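Side-chain contacts in HP1028 (Helicobacter pylori, PDB 4INN), which adopts a lipocalin-type beta-barrel and probably binds or transports a small ligand that has not been established: residues P37-T42 with Y65-V70; S51-F56 with F150-L155; I101-G104 with Y108-G111; V124-N129 with L134-S139. The protein carries 1 engineered substitution. All coordinates share one frame; numbering follows the deposited sequence.

Contact 1 (P37-T42 with Y65-V70)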
loop_
_atom_site.group_PDB
_atom_site.type_symbol
_atom_site.label_atom_id
_atom_site.label_comp_id
_atom_site.label_asym_id
_atom_site.label_seq_id
_atom_site.Cartn_x
_atom_site.Cartn_y
_atom_site.Cartn_z
ATOM N N PRO A 37 -10.265 -3.291 2.915
ATOM C CA PRO A 37 -10.264 -3.102 1.459
ATOM C C PRO A 37 -10.905 -1.785 1.032
ATOM O O PRO A 37 -11.959 -1.405 1.523
ATOM C CB PRO A 37 -11.058 -4.318 0.928
ATOM C CG PRO A 37 -10.818 -5.390 1.941
ATOM C CD PRO A 37 -10.699 -4.665 3.282
ATOM N N GLY A 38 -10.250 -1.113 0.106
ATOM C CA GLY A 38 -10.561 0.239 -0.226
ATOM C C GLY A 38 -9.367 0.938 -0.855
ATOM O O GLY A 38 -8.307 0.378 -1.012
ATOM N N ILE A 39 -9.583 2.174 -1.245
ATOM C CA ILE A 39 -8.565 2.995 -1.799
ATOM C C ILE A 39 -8.233 4.123 -0.789
ATOM O O ILE A 39 -9.126 4.693 -0.112
ATOM C CB ILE A 39 -9.024 3.482 -3.151
ATOM C CG1 ILE A 39 -9.046 2.289 -4.095
ATOM C CG2 ILE A 39 -8.055 4.505 -3.684
ATOM C CD1 ILE A 39 -9.655 2.536 -5.465
ATOM N N TYR A 40 -6.944 4.392 -0.645
ATOM C CA TYR A 40 -6.486 5.367 0.313
ATOM C C TYR A 40 -5.491 6.271 -0.358
ATOM O O TYR A 40 -4.958 5.967 -1.422
ATOM C CB TYR A 40 -5.813 4.688 1.520
ATOM C CG TYR A 40 -6.696 3.745 2.261
ATOM C CD1 TYR A 40 -7.345 4.129 3.426
ATOM C CD2 TYR A 40 -6.929 2.485 1.770
ATOM C CE1 TYR A 40 -8.208 3.248 4.077
ATOM C CE2 TYR A 40 -7.782 1.603 2.412
ATOM C CZ TYR A 40 -8.404 1.978 3.564
ATOM O OH TYR A 40 -9.219 1.072 4.166
ATOM N N GLN A 41 -5.254 7.401 0.258
ATOM C CA GLN A 41 -4.258 8.338 -0.258
ATOM C C GLN A 41 -3.161 8.422 0.770
ATOM O O GLN A 41 -3.414 8.801 1.903
ATOM C CB GLN A 41 -4.874 9.730 -0.498
ATOM C CG GLN A 41 -3.851 10.721 -1.047
ATOM C CD GLN A 41 -4.356 12.154 -1.138
ATOM O OE1 GLN A 41 -5.558 12.416 -1.154
ATOM N NE2 GLN A 41 -3.407 13.096 -1.253
ATOM N N THR A 42 -1.952 8.073 0.376
ATOM C CA THR A 42 -0.831 8.061 1.302
ATOM C C THR A 42 -0.355 9.470 1.640
ATOM O O THR A 42 -0.804 10.465 1.064
ATOM C CB THR A 42 0.360 7.292 0.729
ATOM O OG1 THR A 42 0.931 8.064 -0.330
ATOM C CG2 THR A 42 -0.058 5.903 0.223
ATOM N N TYR A 65 -1.542 -2.598 -3.598
ATOM C CA TYR A 65 -0.773 -2.227 -4.799
ATOM C C TYR A 65 -0.986 -0.738 -5.089
ATOM O O TYR A 65 -1.901 -0.134 -4.549
ATOM C CB TYR A 65 -1.178 -3.084 -6.010
ATOM C CG TYR A 65 -2.548 -2.740 -6.570
ATOM C CD1 TYR A 65 -2.697 -1.735 -7.508
ATOM C CD2 TYR A 65 -3.678 -3.416 -6.158
ATOM C CE1 TYR A 65 -3.931 -1.410 -8.022
ATOM C CE2 TYR A 65 -4.935 -3.080 -6.666
ATOM C CZ TYR A 65 -5.054 -2.066 -7.582
ATOM O OH TYR A 65 -6.288 -1.723 -8.067
ATOM N N GLY A 66 -0.131 -0.131 -5.905
ATOM C CA GLY A 66 -0.207 1.314 -6.158
ATOM C C GLY A 66 -0.993 1.591 -7.427
ATOM O O GLY A 66 -0.876 0.864 -8.389
ATOM N N ILE A 67 -1.801 2.638 -7.431
ATOM C CA ILE A 67 -2.610 2.958 -8.585
ATOM C C ILE A 67 -1.923 4.057 -9.394
ATOM O O ILE A 67 -1.564 3.852 -10.542
ATOM C CB ILE A 67 -4.028 3.367 -8.133
ATOM C CG1 ILE A 67 -4.775 2.132 -7.633
ATOM C CG2 ILE A 67 -4.794 4.074 -9.253
ATOM C CD1 ILE A 67 -6.050 2.476 -6.925
ATOM N N SER A 68 -1.729 5.214 -8.770
ATOM C CA SER A 68 -1.003 6.338 -9.374
ATOM C C SER A 68 -0.614 7.331 -8.288
ATOM O O SER A 68 -1.104 7.266 -7.157
ATOM C CB SER A 68 -1.846 7.055 -10.434
ATOM O OG SER A 68 -3.094 7.495 -9.887
ATOM N N ASP A 69 0.264 8.253 -8.646
ATOM C CA ASP A 69 0.622 9.350 -7.787
ATOM C C ASP A 69 -0.456 10.383 -7.881
ATOM O O ASP A 69 -1.124 10.521 -8.890
ATOM C CB ASP A 69 1.960 9.972 -8.212
ATOM C CG ASP A 69 3.157 9.025 -7.997
ATOM O OD1 ASP A 69 4.174 9.204 -8.712
ATOM O OD2 ASP A 69 3.087 8.105 -7.139
ATOM N N VAL A 70 -0.592 11.135 -6.809
ATOM C CA VAL A 70 -1.607 12.159 -6.710
ATOM C C VAL A 70 -1.529 13.169 -7.838
ATOM O O VAL A 70 -2.552 13.639 -8.318
ATOM C CB VAL A 70 -1.473 12.894 -5.375
ATOM C CG1 VAL A 70 -2.345 14.124 -5.338
ATOM C CG2 VAL A 70 -1.865 11.956 -4.253
#

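Contact 2 (S51-F56 with F150-L155)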
loop_
_atom_site.group_PDB
_atom_site.type_symbol
_atom_site.label_atom_id
_atom_site.label_comp_id
_atom_site.label_asym_id
_atom_site.label_seq_id
_atom_site.Cartn_x
_atom_site.Cartn_y
_atom_site.Cartn_z
ATOM N N SER A 51 0.547 9.071 -2.887
ATOM C CA SER A 51 0.060 8.197 -3.958
ATOM C C SER A 51 -1.237 7.574 -3.550
ATOM O O SER A 51 -1.604 7.602 -2.381
ATOM C CB SER A 51 1.105 7.143 -4.366
ATOM O OG SER A 51 1.275 6.156 -3.366
ATOM N N PHE A 52 -1.986 7.104 -4.540
ATOM C CA PHE A 52 -3.247 6.421 -4.291
ATOM C C PHE A 52 -2.917 4.939 -4.366
ATOM O O PHE A 52 -2.244 4.481 -5.322
ATOM C CB PHE A 52 -4.314 6.778 -5.323
ATOM C CG PHE A 52 -4.706 8.254 -5.357
ATOM C CD1 PHE A 52 -5.408 8.845 -4.283
ATOM C CD2 PHE A 52 -4.444 9.035 -6.497
ATOM C CE1 PHE A 52 -5.793 10.180 -4.344
ATOM C CE2 PHE A 52 -4.844 10.366 -6.568
ATOM C CZ PHE A 52 -5.513 10.941 -5.496
ATOM N N VAL A 53 -3.367 4.210 -3.347
ATOM C CA VAL A 53 -3.158 2.782 -3.244
ATOM C C VAL A 53 -4.424 2.036 -2.905
ATOM O O VAL A 53 -5.257 2.573 -2.212
ATOM C CB VAL A 53 -2.171 2.448 -2.131
ATOM C CG1 VAL A 53 -0.835 3.121 -2.409
ATOM C CG2 VAL A 53 -2.721 2.864 -0.779
ATOM N N GLU A 54 -4.537 0.794 -3.386
ATOM C CA GLU A 54 -5.657 -0.076 -3.063
ATOM C C GLU A 54 -5.296 -1.273 -2.208
ATOM O O GLU A 54 -4.435 -2.046 -2.576
ATOM C CB GLU A 54 -6.326 -0.604 -4.331
ATOM C CG GLU A 54 -7.496 -1.551 -4.041
ATOM C CD GLU A 54 -8.431 -1.749 -5.216
ATOM O OE1 GLU A 54 -8.107 -1.285 -6.342
ATOM O OE2 GLU A 54 -9.505 -2.373 -5.024
ATOM N N PHE A 55 -6.007 -1.449 -1.099
ATOM C CA PHE A 55 -5.863 -2.640 -0.256
ATOM C C PHE A 55 -6.903 -3.682 -0.703
ATOM O O PHE A 55 -8.028 -3.311 -1.035
ATOM C CB PHE A 55 -6.071 -2.307 1.231
ATOM C CG PHE A 55 -4.894 -1.671 1.904
ATOM C CD1 PHE A 55 -4.105 -2.394 2.779
ATOM C CD2 PHE A 55 -4.616 -0.331 1.735
ATOM C CE1 PHE A 55 -3.030 -1.821 3.445
ATOM C CE2 PHE A 55 -3.543 0.258 2.380
ATOM C CZ PHE A 55 -2.751 -0.491 3.248
ATOM N N PHE A 56 -6.540 -4.961 -0.697
ATOM C CA PHE A 56 -7.495 -6.051 -0.973
ATOM C C PHE A 56 -7.170 -7.300 -0.146
ATOM O O PHE A 56 -6.044 -7.402 0.335
ATOM C CB PHE A 56 -7.520 -6.378 -2.481
ATOM C CG PHE A 56 -6.223 -6.952 -3.028
ATOM C CD1 PHE A 56 -6.084 -8.298 -3.244
ATOM C CD2 PHE A 56 -5.161 -6.127 -3.366
ATOM C CE1 PHE A 56 -4.890 -8.817 -3.769
ATOM C CE2 PHE A 56 -3.964 -6.638 -3.879
ATOM C CZ PHE A 56 -3.835 -7.987 -4.097
ATOM N N PHE A 150 2.126 7.065 9.858
ATOM C CA PHE A 150 1.620 8.037 8.891
ATOM C C PHE A 150 0.115 7.940 8.842
ATOM O O PHE A 150 -0.472 6.916 9.233
ATOM C CB PHE A 150 2.169 7.682 7.523
ATOM C CG PHE A 150 3.687 7.755 7.411
ATOM C CD1 PHE A 150 4.305 8.931 7.098
ATOM C CD2 PHE A 150 4.470 6.609 7.554
ATOM C CE1 PHE A 150 5.672 8.990 6.954
ATOM C CE2 PHE A 150 5.832 6.655 7.435
ATOM C CZ PHE A 150 6.446 7.854 7.137
ATOM N N THR A 151 -0.559 8.954 8.340
ATOM C CA THR A 151 -1.985 8.756 8.152
ATOM C C THR A 151 -2.442 8.781 6.685
ATOM O O THR A 151 -2.180 9.708 5.945
ATOM C CB THR A 151 -2.874 9.512 9.175
ATOM O OG1 THR A 151 -3.967 10.141 8.505
ATOM C CG2 THR A 151 -2.105 10.496 9.964
ATOM N N TRP A 152 -3.113 7.703 6.297
ATOM C CA TRP A 152 -3.567 7.453 4.933
ATOM C C TRP A 152 -5.086 7.642 4.902
ATOM O O TRP A 152 -5.791 6.909 5.598
ATOM C CB TRP A 152 -3.235 6.008 4.554
ATOM C CG TRP A 152 -1.785 5.757 4.334
ATOM C CD1 TRP A 152 -0.759 6.516 4.767
ATOM C CD2 TRP A 152 -1.204 4.660 3.637
ATOM N NE1 TRP A 152 0.433 5.992 4.364
ATOM C CE2 TRP A 152 0.194 4.841 3.672
ATOM C CE3 TRP A 152 -1.729 3.553 2.959
ATOM C CZ2 TRP A 152 1.088 3.960 3.067
ATOM C CZ3 TRP A 152 -0.844 2.665 2.351
ATOM C CH2 TRP A 152 0.559 2.879 2.407
ATOM N N LYS A 153 -5.571 8.629 4.141
ATOM C CA LYS A 153 -6.987 8.931 4.111
ATOM C C LYS A 153 -7.721 7.926 3.260
ATOM O O LYS A 153 -7.302 7.632 2.152
ATOM C CB LYS A 153 -7.276 10.314 3.506
ATOM C CG LYS A 153 -7.344 11.471 4.495
ATOM C CD LYS A 153 -6.158 12.427 4.329
ATOM C CE LYS A 153 -6.374 13.416 3.180
ATOM N NZ LYS A 153 -5.329 13.386 2.094
ATOM N N ARG A 154 -8.857 7.449 3.756
ATOM C CA ARG A 154 -9.744 6.654 2.950
ATOM C C ARG A 154 -10.518 7.513 1.970
ATOM O O ARG A 154 -11.034 8.552 2.337
ATOM C CB ARG A 154 -10.728 5.895 3.814
ATOM C CG ARG A 154 -11.239 4.704 3.043
ATOM C CD ARG A 154 -12.445 4.125 3.674
ATOM N NE ARG A 154 -13.063 3.176 2.765
ATOM C CZ ARG A 154 -12.761 1.895 2.684
ATOM N NH1 ARG A 154 -11.806 1.368 3.442
ATOM N NH2 ARG A 154 -13.410 1.143 1.822
ATOM N N LEU A 155 -10.612 7.074 0.725
ATOM C CA LEU A 155 -11.450 7.743 -0.252
ATOM C C LEU A 155 -12.830 7.115 -0.307
ATOM O O LEU A 155 -12.992 5.902 -0.180
ATOM C CB LEU A 155 -10.833 7.639 -1.625
ATOM C CG LEU A 155 -9.864 8.735 -2.020
ATOM C CD1 LEU A 155 -8.874 9.068 -0.955
ATOM C CD2 LEU A 155 -9.187 8.290 -3.310
#

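Contact 3 (I101-G104 with Y108-G111)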
loop_
_atom_site.group_PDB
_atom_site.type_symbol
_atom_site.label_atom_id
_atom_site.label_comp_id
_atom_site.label_asym_id
_atom_site.label_seq_id
_atom_site.Cartn_x
_atom_site.Cartn_y
_atom_site.Cartn_z
ATOM N N ILE A 101 -2.377 -9.493 8.600
ATOM C CA ILE A 101 -3.393 -10.282 9.271
ATOM C C ILE A 101 -4.222 -9.383 10.172
ATOM O O ILE A 101 -3.688 -8.643 10.991
ATOM C CB ILE A 101 -2.780 -11.340 10.221
ATOM C CG1 ILE A 101 -1.608 -12.077 9.613
ATOM C CG2 ILE A 101 -3.830 -12.322 10.673
ATOM C CD1 ILE A 101 -1.915 -12.732 8.325
ATOM N N LYS A 102 -5.533 -9.515 10.056
ATOM C CA LYS A 102 -6.470 -8.912 11.000
ATOM C C LYS A 102 -6.369 -9.605 12.366
ATOM O O LYS A 102 -6.599 -10.798 12.458
ATOM C CB LYS A 102 -7.876 -9.096 10.456
ATOM C CG LYS A 102 -9.012 -8.370 11.159
ATOM C CD LYS A 102 -10.166 -8.250 10.143
ATOM C CE LYS A 102 -11.536 -8.135 10.773
ATOM N NZ LYS A 102 -11.493 -7.134 11.864
ATOM N N VAL A 103 -6.017 -8.847 13.407
ATOM C CA VAL A 103 -5.939 -9.367 14.786
ATOM C C VAL A 103 -7.028 -8.819 15.743
ATOM O O VAL A 103 -7.238 -9.356 16.818
ATOM C CB VAL A 103 -4.547 -9.101 15.400
ATOM C CG1 VAL A 103 -3.476 -9.773 14.570
ATOM C CG2 VAL A 103 -4.262 -7.602 15.544
ATOM N N GLY A 104 -7.691 -7.735 15.357
ATOM C CA GLY A 104 -8.798 -7.156 16.126
ATOM C C GLY A 104 -9.726 -6.481 15.145
ATOM O O GLY A 104 -9.420 -6.411 13.964
ATOM N N TYR A 108 -4.459 -4.631 12.478
ATOM C CA TYR A 108 -3.767 -5.524 11.518
ATOM C C TYR A 108 -2.282 -5.559 11.802
ATOM O O TYR A 108 -1.729 -4.557 12.193
ATOM C CB TYR A 108 -4.031 -5.061 10.066
ATOM C CG TYR A 108 -5.500 -4.941 9.725
ATOM C CD1 TYR A 108 -6.125 -5.918 9.036
ATOM C CD2 TYR A 108 -6.250 -3.860 10.117
ATOM C CE1 TYR A 108 -7.457 -5.844 8.730
ATOM C CE2 TYR A 108 -7.592 -3.775 9.831
ATOM C CZ TYR A 108 -8.194 -4.787 9.134
ATOM O OH TYR A 108 -9.547 -4.779 8.790
ATOM N N LYS A 109 -1.644 -6.714 11.613
ATOM C CA LYS A 109 -0.183 -6.865 11.812
ATOM C C LYS A 109 0.461 -7.842 10.849
ATOM O O LYS A 109 -0.201 -8.541 10.089
ATOM C CB LYS A 109 0.154 -7.363 13.225
ATOM C CG LYS A 109 -0.766 -6.899 14.324
ATOM C CD LYS A 109 -0.081 -6.779 15.670
ATOM C CE LYS A 109 0.530 -8.086 16.122
ATOM N NZ LYS A 109 0.678 -8.044 17.610
ATOM N N GLY A 110 1.774 -7.918 10.925
ATOM C CA GLY A 110 2.521 -8.925 10.212
ATOM C C GLY A 110 2.849 -8.617 8.780
ATOM O O GLY A 110 3.370 -9.463 8.067
ATOM N N GLY A 111 2.570 -7.398 8.347
ATOM C CA GLY A 111 2.740 -7.043 6.948
ATOM C C GLY A 111 4.174 -6.689 6.596
ATOM O O GLY A 111 4.988 -6.380 7.469
#

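Contact 4 (V124-N129 with L134-S139)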
loop_
_atom_site.group_PDB
_atom_site.type_symbol
_atom_site.label_atom_id
_atom_site.label_comp_id
_atom_site.label_asym_id
_atom_site.label_seq_id
_atom_site.Cartn_x
_atom_site.Cartn_y
_atom_site.Cartn_z
ATOM N N VAL A 124 5.235 -3.746 8.501
ATOM C CA VAL A 124 4.094 -2.842 8.539
ATOM C C VAL A 124 3.023 -3.356 9.499
ATOM O O VAL A 124 2.705 -4.569 9.495
ATOM C CB VAL A 124 3.498 -2.658 7.115
ATOM C CG1 VAL A 124 2.147 -1.958 7.152
ATOM C CG2 VAL A 124 4.468 -1.856 6.230
ATOM N N ARG A 125 2.492 -2.446 10.331
ATOM C CA ARG A 125 1.210 -2.691 11.027
ATOM C C ARG A 125 0.240 -1.511 10.821
ATOM O O ARG A 125 0.653 -0.431 10.459
ATOM C CB ARG A 125 1.357 -3.088 12.507
ATOM C CG ARG A 125 2.077 -2.102 13.400
ATOM C CD ARG A 125 2.060 -2.616 14.818
ATOM N NE ARG A 125 2.996 -1.932 15.710
ATOM C CZ ARG A 125 2.825 -0.736 16.288
ATOM N NH1 ARG A 125 1.750 0.002 16.052
ATOM N NH2 ARG A 125 3.770 -0.249 17.097
ATOM N N VAL A 126 -1.053 -1.781 10.979
ATOM C CA VAL A 126 -2.077 -0.828 10.655
ATOM C C VAL A 126 -3.193 -0.867 11.703
ATOM O O VAL A 126 -3.638 -1.934 12.120
ATOM C CB VAL A 126 -2.698 -1.082 9.252
ATOM C CG1 VAL A 126 -3.809 -0.073 8.990
ATOM C CG2 VAL A 126 -1.657 -0.972 8.149
ATOM N N ALA A 127 -3.611 0.332 12.101
ATOM C CA ALA A 127 -4.788 0.544 12.929
ATOM C C ALA A 127 -5.747 1.398 12.092
ATOM O O ALA A 127 -5.333 2.404 11.536
ATOM C CB ALA A 127 -4.391 1.273 14.215
ATOM N N GLN A 128 -7.011 1.020 11.992
ATOM C CA GLN A 128 -7.962 1.792 11.197
ATOM C C GLN A 128 -8.925 2.606 12.074
ATOM O O GLN A 128 -9.445 2.094 13.059
ATOM C CB GLN A 128 -8.760 0.854 10.316
ATOM C CG GLN A 128 -9.769 1.582 9.432
ATOM C CD GLN A 128 -10.290 0.742 8.297
ATOM O OE1 GLN A 128 -10.500 -0.452 8.427
ATOM N NE2 GLN A 128 -10.510 1.380 7.170
ATOM N N ASN A 129 -9.177 3.861 11.698
ATOM C CA ASN A 129 -10.090 4.738 12.432
ATOM C C ASN A 129 -11.512 4.459 12.036
ATOM O O ASN A 129 -11.772 3.698 11.112
ATOM C CB ASN A 129 -9.808 6.210 12.167
ATOM C CG ASN A 129 -8.377 6.627 12.497
ATOM O OD1 ASN A 129 -7.882 7.619 11.953
ATOM N ND2 ASN A 129 -7.715 5.898 13.380
ATOM N N LEU A 134 -6.409 5.255 7.884
ATOM C CA LEU A 134 -5.446 4.345 8.453
ATOM C C LEU A 134 -4.366 5.117 9.152
ATOM O O LEU A 134 -3.952 6.181 8.694
ATOM C CB LEU A 134 -4.797 3.465 7.389
ATOM C CG LEU A 134 -5.666 2.703 6.398
ATOM C CD1 LEU A 134 -4.751 1.831 5.538
ATOM C CD2 LEU A 134 -6.742 1.838 7.034
ATOM N N GLU A 135 -3.933 4.574 10.278
ATOM C CA GLU A 135 -2.673 4.934 10.891
ATOM C C GLU A 135 -1.708 3.831 10.508
ATOM O O GLU A 135 -1.807 2.729 11.020
ATOM C CB GLU A 135 -2.799 5.030 12.399
ATOM C CG GLU A 135 -3.949 5.905 12.838
ATOM C CD GLU A 135 -3.740 6.442 14.234
ATOM O OE1 GLU A 135 -3.737 5.650 15.219
ATOM O OE2 GLU A 135 -3.551 7.675 14.335
ATOM N N PHE A 136 -0.785 4.146 9.603
ATOM C CA PHE A 136 0.027 3.153 8.923
ATOM C C PHE A 136 1.453 3.239 9.451
ATOM O O PHE A 136 2.142 4.250 9.227
ATOM C CB PHE A 136 -0.023 3.446 7.426
ATOM C CG PHE A 136 0.822 2.551 6.598
ATOM C CD1 PHE A 136 0.267 1.469 5.959
ATOM C CD2 PHE A 136 2.180 2.812 6.419
ATOM C CE1 PHE A 136 1.041 0.638 5.182
ATOM C CE2 PHE A 136 2.961 1.978 5.634
ATOM C CZ PHE A 136 2.387 0.895 5.020
ATOM N N THR A 137 1.882 2.205 10.162
ATOM C CA THR A 137 3.142 2.241 10.883
ATOM C C THR A 137 4.190 1.444 10.163
ATOM O O THR A 137 4.101 0.235 10.080
ATOM C CB THR A 137 3.027 1.686 12.330
ATOM O OG1 THR A 137 2.109 2.481 13.110
ATOM C CG2 THR A 137 4.437 1.667 13.032
ATOM N N SER A 138 5.213 2.136 9.692
ATOM C CA SER A 138 6.301 1.537 8.919
ATOM C C SER A 138 7.636 1.488 9.705
ATOM O O SER A 138 8.097 2.506 10.221
ATOM C CB SER A 138 6.479 2.371 7.668
ATOM O OG SER A 138 6.925 1.554 6.617
ATOM N N SER A 139 8.272 0.324 9.759
ATOM C CA SER A 139 9.361 0.077 10.713
ATOM C C SER A 139 10.444 -0.908 10.249
ATOM O O SER A 139 10.317 -1.556 9.212
ATOM C CB SER A 139 8.765 -0.500 11.988
ATOM O OG SER A 139 8.387 -1.857 11.773
#

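Contact 1 (P37-T42 with Y65-V70)
I39 and Q41 reach I67 and V70 across an intervening strand. This is a sparse side-chain contact in the lipocalin barrel, with no hydrogen bond between the two segments. Strand 51-58 lies between strands 38-41 and 61-69 and pairs with both: G38 and Y40 bond its backbone from one flank, and F52 bonds I67 and S68 from the other. I67 and S68 both face F52, making a classic beta bulge in strand 61-69. The contact lies on the sheet face turned away from Y40, whose ring meets F55.

The two isoleucines cross at about a right angle, methyl end to methyl end, with I39 CD1 3.9 Å from I67 CD1. Each has CG1 beside its backbone N (chi1 -69° in I39 and -72° in I67) and an extended chi2, which carries CD1 out over the middle strand to its counterpart. E54 of that strand touches both side chains, while L155 and R167 add to the cover of I39.

Farther along, past the last residue of strand 61-69, the extended chain of Q41 runs across V70. Its amide is secured by other residues: NE2 bonds S50 OG, and OE1 receives a weak bond from K153 NZ. What V70 brings to this side chain is a methyl: CG2 sits 3.6 Å from Q41 NE2 and 4.0 Å from Q41 CG.

Contact 2 (S51-F56 with F150-L155)
F55 and V53 converge on the six-membered ring of W152 in the tight part of this buried contact. Strand 38-41 runs between the two segments and bonds the backbones of both, reaching L155 through I39, so the contact lies where the first and last strands of the barrel close on each other. The touching parts run at 92° to one another.

The F55 and W152 rings meet rim to rim, centroids 6.0 Å apart and planes at 61°, neither lying over the face of the other. The closest atoms are F55 CE2 and W152 CZ3 at 3.6 Å, and W152 CE3 lies in the plane of the phenyl ring at its edge. V53 CG2 comes to 3.7 Å from W152 CZ3; it sits between the backbone N and carbonyl carbon of its own residue, the position that aims it at the indole. F136 stacks on W152.

On the other face of the sheet the packing is thinner. There F52 and L155 cross at about a right angle, and a single methyl, L155 CD2, does the touching, 3.9 Å from F52 CD1. K153 and T151, by contrast, are exposed to solvent.

With no hydrogen bond between the segments, dispersion and the exclusion of water join them, while the polar linkage runs through strand 38-41.

Contact 3 (I101-G104 with Y108-G111)
Y108 lies against K102, the two paired without backbone hydrogen bonds in the antiparallel hairpin of strands 95-104 and 107-115. The lysine's aliphatic chain follows the ring outward and the two cross obliquely: K102 CB is 3.7 Å from Y108 CE1, and K102 CD is 3.8 Å from Y108 OH. With CG anti to the backbone N (chi1 -171°), K102 stays extended along the ring until it bends at chi4. That bend turns NZ back to the carbonyl of G104, with K102 NZ 3.0 Å from G104 O and above the carbonyl plane; K105 O takes a second, weak bond from the same amine.

Nearer the turn, V103 CG2 crosses K109 at about a right angle, 3.8 Å from K109 CG. Several of these residues also touch a crystal neighbour, so the lysine conformations may partly reflect lattice contacts.

Behind these side chains stands the I101-K109 hydrogen-bonded pair. I101 N to K109 O is 2.8 Å and practically straight at 179°; K109 N to I101 O is 2.9 Å, more bent at 160°. I101 O also receives a CA-H...O contact from Y108 CA. Toward the turn, V103 and G104 both face the residue just before Y108, a classic beta bulge.

Farther out, strand 120-128 bonds the far side of the second strand, V126 to Y108 and V124 to G111, and F62 meets the Y108 ring edge to face.

The chemistry is that of a surface hairpin: main-chain bonds set the pairing, the lysines touch their partners through methylene groups, and the K102 amine is taken up by main-chain carbonyls.

Contact 4 (V124-N129 with L134-S139)
V124 and V126 pack against F136 and L134 on one face of an antiparallel beta-hairpin of the lipocalin barrel, formed by strands 120-128 and 134-139. The barrel-facing side carries V124, V126, Q128, L134, F136 and S138. F136 extends with CG anti to its own N (chi1 177°), which brings its ring obliquely to both valines: V126 CG2 is 3.8 Å from CD1 of F136, while V124 sets CG1 near CE1 and CZ. Strand 95-104 adds L97 against F136 and L100 against V126.

L134 serves two neighbours. Its CB meets V126 CG1 at 4.0 Å, and CD2 lies along the extended chain of Q128, 3.8 Å from Q128 NE2. The amide nitrogen finds its polar partners in G132 O and E35 O. At the far end of this face the side chain of S138 comes within about 3 Å, nearest atoms, of a bound polyethylene glycol, probably from the crystallisation liquor, in a pocket that also includes F150.

The outward side bears R125, A127, E135 and T137. Four backbone bonds join R125 with T137 and A127 with E135; R125 O accepts from T137 N at 2.9 Å. N129 crosses E135 at about a right angle, its amide turned 61° from the carboxylate, with N129 ND2 against E135 CG at 3.8 Å.

R125 and T137 run alongside each other in the same direction. R125 NE bonds W143 O and T137 OG1 bonds T149 OG1, while the methyl CG2 of T137 sits 4.3 Å above the guanidinium plane of R125, over its centre.

In the fold
From the N terminus, 37-42 opens contact 1; the chain then lays down 51-56, the first half of contact 2, before 65-70 closes contact 1. The two therefore cross along the chain, and they touch in space. Contact 2 stays open until 150-155, closing a loop of 93 residues that brings the last barrel strand back beside the first. Nested within it, in series, are the hairpins of contact 3 and contact 4. Strands 107-115 and 120-128 are sheet neighbours and join contact 3 to contact 4 by backbone bonds; strands 134-139 and 147-154 join contact 4 to contact 2. Y40 also touches L134, linking contacts 1 and 4 past the intervening strand 147-154.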